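Local structure of Lin1840 protein (4ZOC) at residues F110-A123 against F159-Y172. The protein is probably a beta-glucosidase of glycoside hydrolase family 3 that takes part in beta-1,2-glucan metabolism, releasing glucose from non-reducing ends. The protein carries 2 engineered substitutions. Numbering follows the deposited sequence.
Sequences FDRETVRVMAEVSA and FLNSELGKAMVDGY
Arg112 grips Glu163 side-on in a salt bridge: NE and NH2 share the single oxygen OE1 through two bent hydrogen bonds, each 3.0 Å and in the guanidinium plane, while the carboxylate is turned 73° from that plane. The other carboxylate oxygen, OE2, takes Lys166 NZ, and Arg112 NH1 reaches Phe663 O on strand 659-668. Further along, Arg116 is held flat by Glu113 and Glu120 of its own helix, and a water links its NH1 to Asp170 O.

Leu160 CD2 sits over one face of the Phe110 ring, 3.8 Å from CZ. With CG1 anti to the backbone N (chi1 172°), Val115 presses CG1 tightly on Met168 CG at 3.2 Å and leaves CG2 to Leu164 CD2. Ala119 CB rides over the Tyr172 ring, 3.6 Å from its centroid, while Tyr172 OH hydrogen-bonds with Ser136 OG and shares a water with Ser122 OG.

The backbones meet at Gly171, whose CA lies 3.5 Å from Arg116 O in a CA-H...O contact; Glu120 CA in turn meets Gly171 O at 3.3 Å.

The segment axes approach to 6.9 Å, running the same way and crossing at -33°. Following strands 87-90 and 133-134, these are successive outer helices of the family 3 N-terminal TIM barrel.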
loop_
_atom_site.group_PDB
_atom_site.type_symbol
_atom_site.label_atom_id
_atom_site.label_comp_id
_atom_site.label_asym_id
_atom_site.label_seq_id
_atom_site.Cartn_x
_atom_site.Cartn_y
_atom_site.Cartn_z
ATOM N N PHE A 110 -3.034 26.860 0.602
ATOM C CA PHE A 110 -2.731 27.019 2.060
ATOM C C PHE A 110 -3.445 28.238 2.626
ATOM O O PHE A 110 -2.928 28.929 3.550
ATOM C CB PHE A 110 -1.207 27.047 2.256
ATOM C CG PHE A 110 -0.586 25.694 2.303
ATOM C CD1 PHE A 110 -0.368 24.970 1.103
ATOM C CD2 PHE A 110 -0.079 25.192 3.509
ATOM C CE1 PHE A 110 0.260 23.760 1.081
ATOM C CE2 PHE A 110 0.572 23.959 3.497
ATOM C CZ PHE A 110 0.731 23.273 2.271
ATOM N N ASP A 111 -4.646 28.531 2.061
ATOM C CA ASP A 111 -5.358 29.747 2.390
ATOM C C ASP A 111 -6.814 29.529 2.792
ATOM O O ASP A 111 -7.679 29.307 1.954
ATOM C CB ASP A 111 -5.208 30.793 1.265
ATOM C CG ASP A 111 -5.637 32.160 1.724
ATOM O OD1 ASP A 111 -4.961 32.723 2.629
ATOM O OD2 ASP A 111 -6.699 32.626 1.264
ATOM N N ARG A 112 -7.054 29.573 4.106
ATOM C CA ARG A 112 -8.345 29.272 4.693
ATOM C C ARG A 112 -9.411 30.198 4.074
ATOM O O ARG A 112 -10.488 29.740 3.722
ATOM C CB ARG A 112 -8.342 29.371 6.216
ATOM C CG ARG A 112 -7.485 28.344 6.931
ATOM C CD ARG A 112 -7.284 28.839 8.360
ATOM N NE ARG A 112 -6.515 27.950 9.234
ATOM C CZ ARG A 112 -5.175 28.033 9.369
ATOM N NH1 ARG A 112 -4.474 28.907 8.668
ATOM N NH2 ARG A 112 -4.544 27.245 10.227
ATOM N N GLU A 113 -9.126 31.490 3.943
ATOM C CA GLU A 113 -10.158 32.459 3.487
ATOM C C GLU A 113 -10.517 32.177 1.992
ATOM O O GLU A 113 -11.671 32.243 1.643
ATOM C CB GLU A 113 -9.713 33.883 3.735
ATOM C CG GLU A 113 -10.692 34.975 3.241
ATOM C CD GLU A 113 -11.995 35.007 3.906
ATOM O OE1 GLU A 113 -12.268 34.218 4.868
ATOM O OE2 GLU A 113 -12.799 35.839 3.431
ATOM N N THR A 114 -9.553 31.789 1.148
ATOM C CA THR A 114 -9.855 31.362 -0.197
ATOM C C THR A 114 -10.889 30.242 -0.218
ATOM O O THR A 114 -11.804 30.261 -1.007
ATOM C CB THR A 114 -8.586 30.963 -0.976
ATOM O OG1 THR A 114 -7.748 32.101 -1.161
ATOM C CG2 THR A 114 -8.811 30.268 -2.333
ATOM N N VAL A 115 -10.668 29.203 0.609
ATOM C CA VAL A 115 -11.601 28.073 0.663
ATOM C C VAL A 115 -12.970 28.473 1.210
ATOM O O VAL A 115 -13.993 28.063 0.669
ATOM C CB VAL A 115 -10.934 26.939 1.443
ATOM C CG1 VAL A 115 -11.903 25.850 1.697
ATOM C CG2 VAL A 115 -9.676 26.528 0.641
ATOM N N ARG A 116 -13.015 29.301 2.238
ATOM C CA ARG A 116 -14.308 29.784 2.706
ATOM C C ARG A 116 -15.088 30.582 1.644
ATOM O O ARG A 116 -16.288 30.416 1.468
ATOM C CB ARG A 116 -14.093 30.631 3.955
ATOM C CG ARG A 116 -15.401 31.018 4.692
ATOM C CD ARG A 116 -15.196 32.200 5.677
ATOM N NE ARG A 116 -14.962 33.422 4.927
ATOM C CZ ARG A 116 -15.871 34.109 4.278
ATOM N NH1 ARG A 116 -17.172 33.750 4.343
ATOM N NH2 ARG A 116 -15.524 35.180 3.570
ATOM N N VAL A 117 -14.401 31.483 0.949
ATOM C CA VAL A 117 -15.044 32.247 -0.108
ATOM C C VAL A 117 -15.566 31.353 -1.231
ATOM O O VAL A 117 -16.666 31.547 -1.725
ATOM C CB VAL A 117 -14.093 33.323 -0.680
ATOM C CG1 VAL A 117 -14.635 33.914 -1.983
ATOM C CG2 VAL A 117 -13.851 34.406 0.366
ATOM N N MET A 118 -14.750 30.372 -1.625
ATOM C CA MET A 118 -15.196 29.410 -2.597
ATOM C C MET A 118 -16.532 28.814 -2.137
ATOM O O MET A 118 -17.516 28.749 -2.916
ATOM C CB MET A 118 -14.171 28.322 -2.847
ATOM C CG MET A 118 -14.600 27.236 -3.850
ATOM S SD MET A 118 -15.718 25.963 -3.301
ATOM C CE MET A 118 -14.813 25.081 -2.082
ATOM N N ALA A 119 -16.579 28.301 -0.901
ATOM C CA ALA A 119 -17.805 27.651 -0.448
ATOM C C ALA A 119 -18.987 28.634 -0.310
ATOM O O ALA A 119 -20.137 28.295 -0.605
ATOM C CB ALA A 119 -17.493 26.977 0.836
ATOM N N GLU A 120 -18.708 29.874 0.144
ATOM C CA GLU A 120 -19.758 30.897 0.145
ATOM C C GLU A 120 -20.387 31.196 -1.241
ATOM O O GLU A 120 -21.621 31.248 -1.357
ATOM C CB GLU A 120 -19.239 32.171 0.838
ATOM C CG GLU A 120 -20.315 33.253 0.978
ATOM C CD GLU A 120 -19.738 34.344 1.825
ATOM O OE1 GLU A 120 -19.157 35.224 1.240
ATOM O OE2 GLU A 120 -19.774 34.278 3.067
ATOM N N VAL A 121 -19.550 31.383 -2.269
ATOM C CA VAL A 121 -20.056 31.600 -3.601
ATOM C C VAL A 121 -20.855 30.388 -4.102
ATOM O O VAL A 121 -21.913 30.517 -4.708
ATOM C CB VAL A 121 -18.957 32.001 -4.580
ATOM C CG1 VAL A 121 -19.465 32.045 -5.992
ATOM C CG2 VAL A 121 -18.336 33.321 -4.197
ATOM N N SER A 122 -20.339 29.205 -3.857
ATOM C CA SER A 122 -20.966 27.976 -4.253
ATOM C C SER A 122 -22.382 27.939 -3.681
ATOM O O SER A 122 -23.327 27.617 -4.386
ATOM C CB SER A 122 -20.177 26.830 -3.679
ATOM O OG SER A 122 -18.894 26.689 -4.346
ATOM N N ALA A 123 -22.486 28.231 -2.382
ATOM C CA ALA A 123 -23.797 28.218 -1.702
ATOM C C ALA A 123 -24.725 29.322 -2.196
ATOM O O ALA A 123 -25.895 29.077 -2.362
ATOM C CB ALA A 123 -23.656 28.306 -0.201
ATOM N N PHE A 159 -3.731 17.836 9.119
ATOM C CA PHE A 159 -3.982 19.213 9.705
ATOM C C PHE A 159 -4.495 20.210 8.668
ATOM O O PHE A 159 -5.568 20.857 8.862
ATOM C CB PHE A 159 -2.751 19.801 10.408
ATOM C CG PHE A 159 -2.979 21.127 11.035
ATOM C CD1 PHE A 159 -3.730 21.228 12.144
ATOM C CD2 PHE A 159 -2.464 22.267 10.475
ATOM C CE1 PHE A 159 -3.958 22.477 12.735
ATOM C CE2 PHE A 159 -2.692 23.495 11.020
ATOM C CZ PHE A 159 -3.445 23.579 12.154
ATOM N N LEU A 160 -3.752 20.353 7.587
ATOM C CA LEU A 160 -4.261 21.094 6.489
ATOM C C LEU A 160 -5.663 20.675 6.118
ATOM O O LEU A 160 -6.577 21.539 5.895
ATOM C CB LEU A 160 -3.354 20.953 5.255
ATOM C CG LEU A 160 -3.666 21.843 4.082
ATOM C CD1 LEU A 160 -3.706 23.345 4.437
ATOM C CD2 LEU A 160 -2.694 21.675 2.938
ATOM N N ASN A 161 -5.920 19.371 5.987
ATOM C CA ASN A 161 -7.229 18.966 5.499
ATOM C C ASN A 161 -8.308 19.357 6.493
ATOM O O ASN A 161 -9.420 19.721 6.115
ATOM C CB ASN A 161 -7.328 17.430 5.236
ATOM C CG ASN A 161 -6.432 17.005 4.085
ATOM O OD1 ASN A 161 -5.934 17.893 3.353
ATOM N ND2 ASN A 161 -6.329 15.737 3.830
ATOM N N SER A 162 -7.965 19.228 7.778
ATOM C CA SER A 162 -8.889 19.622 8.861
ATOM C C SER A 162 -9.221 21.134 8.806
ATOM O O SER A 162 -10.397 21.509 8.871
ATOM C CB SER A 162 -8.308 19.269 10.240
ATOM O OG SER A 162 -8.175 17.854 10.456
ATOM N N GLU A 163 -8.193 21.969 8.624
ATOM C CA GLU A 163 -8.320 23.465 8.651
ATOM C C GLU A 163 -9.129 23.919 7.445
ATOM O O GLU A 163 -10.072 24.702 7.572
ATOM C CB GLU A 163 -6.987 24.125 8.754
ATOM C CG GLU A 163 -6.290 23.840 10.103
ATOM C CD GLU A 163 -6.990 24.546 11.222
ATOM O OE1 GLU A 163 -6.992 25.748 11.211
ATOM O OE2 GLU A 163 -7.593 23.912 12.107
ATOM N N LEU A 164 -8.822 23.365 6.286
ATOM C CA LEU A 164 -9.590 23.731 5.086
ATOM C C LEU A 164 -11.032 23.165 5.035
ATOM O O LEU A 164 -11.979 23.822 4.516
ATOM C CB LEU A 164 -8.803 23.390 3.846
ATOM C CG LEU A 164 -7.402 24.055 3.792
ATOM C CD1 LEU A 164 -6.833 23.693 2.415
ATOM C CD2 LEU A 164 -7.379 25.551 3.937
ATOM N N GLY A 165 -11.234 21.996 5.616
ATOM C CA GLY A 165 -12.567 21.470 5.750
ATOM C C GLY A 165 -13.429 22.362 6.612
ATOM O O GLY A 165 -14.580 22.622 6.265
ATOM N N LYS A 166 -12.896 22.799 7.740
ATOM C CA LYS A 166 -13.605 23.728 8.576
ATOM C C LYS A 166 -13.934 25.029 7.829
ATOM O O LYS A 166 -15.069 25.538 7.918
ATOM C CB LYS A 166 -12.880 24.069 9.859
ATOM C CG LYS A 166 -12.807 22.930 10.783
ATOM C CD LYS A 166 -12.182 23.308 12.116
ATOM C CE LYS A 166 -10.739 23.504 11.966
ATOM N NZ LYS A 166 -10.196 23.996 13.272
ATOM N N ALA A 167 -12.966 25.559 7.068
ATOM C CA ALA A 167 -13.259 26.714 6.253
ATOM C C ALA A 167 -14.379 26.490 5.238
ATOM O O ALA A 167 -15.216 27.389 5.066
ATOM C CB ALA A 167 -11.985 27.218 5.601
ATOM N N MET A 168 -14.438 25.295 4.613
ATOM C CA MET A 168 -15.516 25.012 3.639
ATOM C C MET A 168 -16.872 24.946 4.316
ATOM O O MET A 168 -17.858 25.563 3.849
ATOM C CB MET A 168 -15.279 23.711 2.928
ATOM C CG MET A 168 -14.310 23.714 1.803
ATOM S SD MET A 168 -14.617 22.354 0.592
ATOM C CE MET A 168 -12.929 22.393 0.025
ATOM N N VAL A 169 -16.912 24.256 5.460
ATOM C CA VAL A 169 -18.180 24.140 6.219
ATOM C C VAL A 169 -18.693 25.546 6.597
ATOM O O VAL A 169 -19.869 25.861 6.421
ATOM C CB VAL A 169 -17.996 23.260 7.456
ATOM C CG1 VAL A 169 -19.243 23.350 8.372
ATOM C CG2 VAL A 169 -17.744 21.824 7.057
ATOM N N ASP A 170 -17.792 26.393 7.108
ATOM C CA ASP A 170 -18.135 27.760 7.483
ATOM C C ASP A 170 -18.656 28.549 6.246
ATOM O O ASP A 170 -19.656 29.245 6.304
ATOM C CB ASP A 170 -16.909 28.414 8.070
ATOM C CG ASP A 170 -17.182 29.805 8.598
ATOM O OD1 ASP A 170 -18.319 30.102 9.067
ATOM O OD2 ASP A 170 -16.225 30.620 8.562
ATOM N N GLY A 171 -17.966 28.409 5.125
ATOM C CA GLY A 171 -18.379 29.061 3.878
ATOM C C GLY A 171 -19.755 28.638 3.395
ATOM O O GLY A 171 -20.619 29.483 2.985
ATOM N N TYR A 172 -20.021 27.340 3.445
ATOM C CA TYR A 172 -21.347 26.827 2.949
ATOM C C TYR A 172 -22.466 27.221 3.898
ATOM O O TYR A 172 -23.495 27.683 3.457
ATOM C CB TYR A 172 -21.363 25.302 2.807
ATOM C CG TYR A 172 -20.461 24.701 1.720
ATOM C CD1 TYR A 172 -20.543 25.122 0.410
ATOM C CD2 TYR A 172 -19.638 23.592 1.986
ATOM C CE1 TYR A 172 -19.789 24.535 -0.579
ATOM C CE2 TYR A 172 -18.847 23.046 0.971
ATOM C CZ TYR A 172 -18.937 23.508 -0.304
ATOM O OH TYR A 172 -18.167 22.944 -1.306
HETATM O O HOH W 1 -18.875 32.063 6.184
HETATM O O HOH W 2 -18.480 23.900 -3.999
#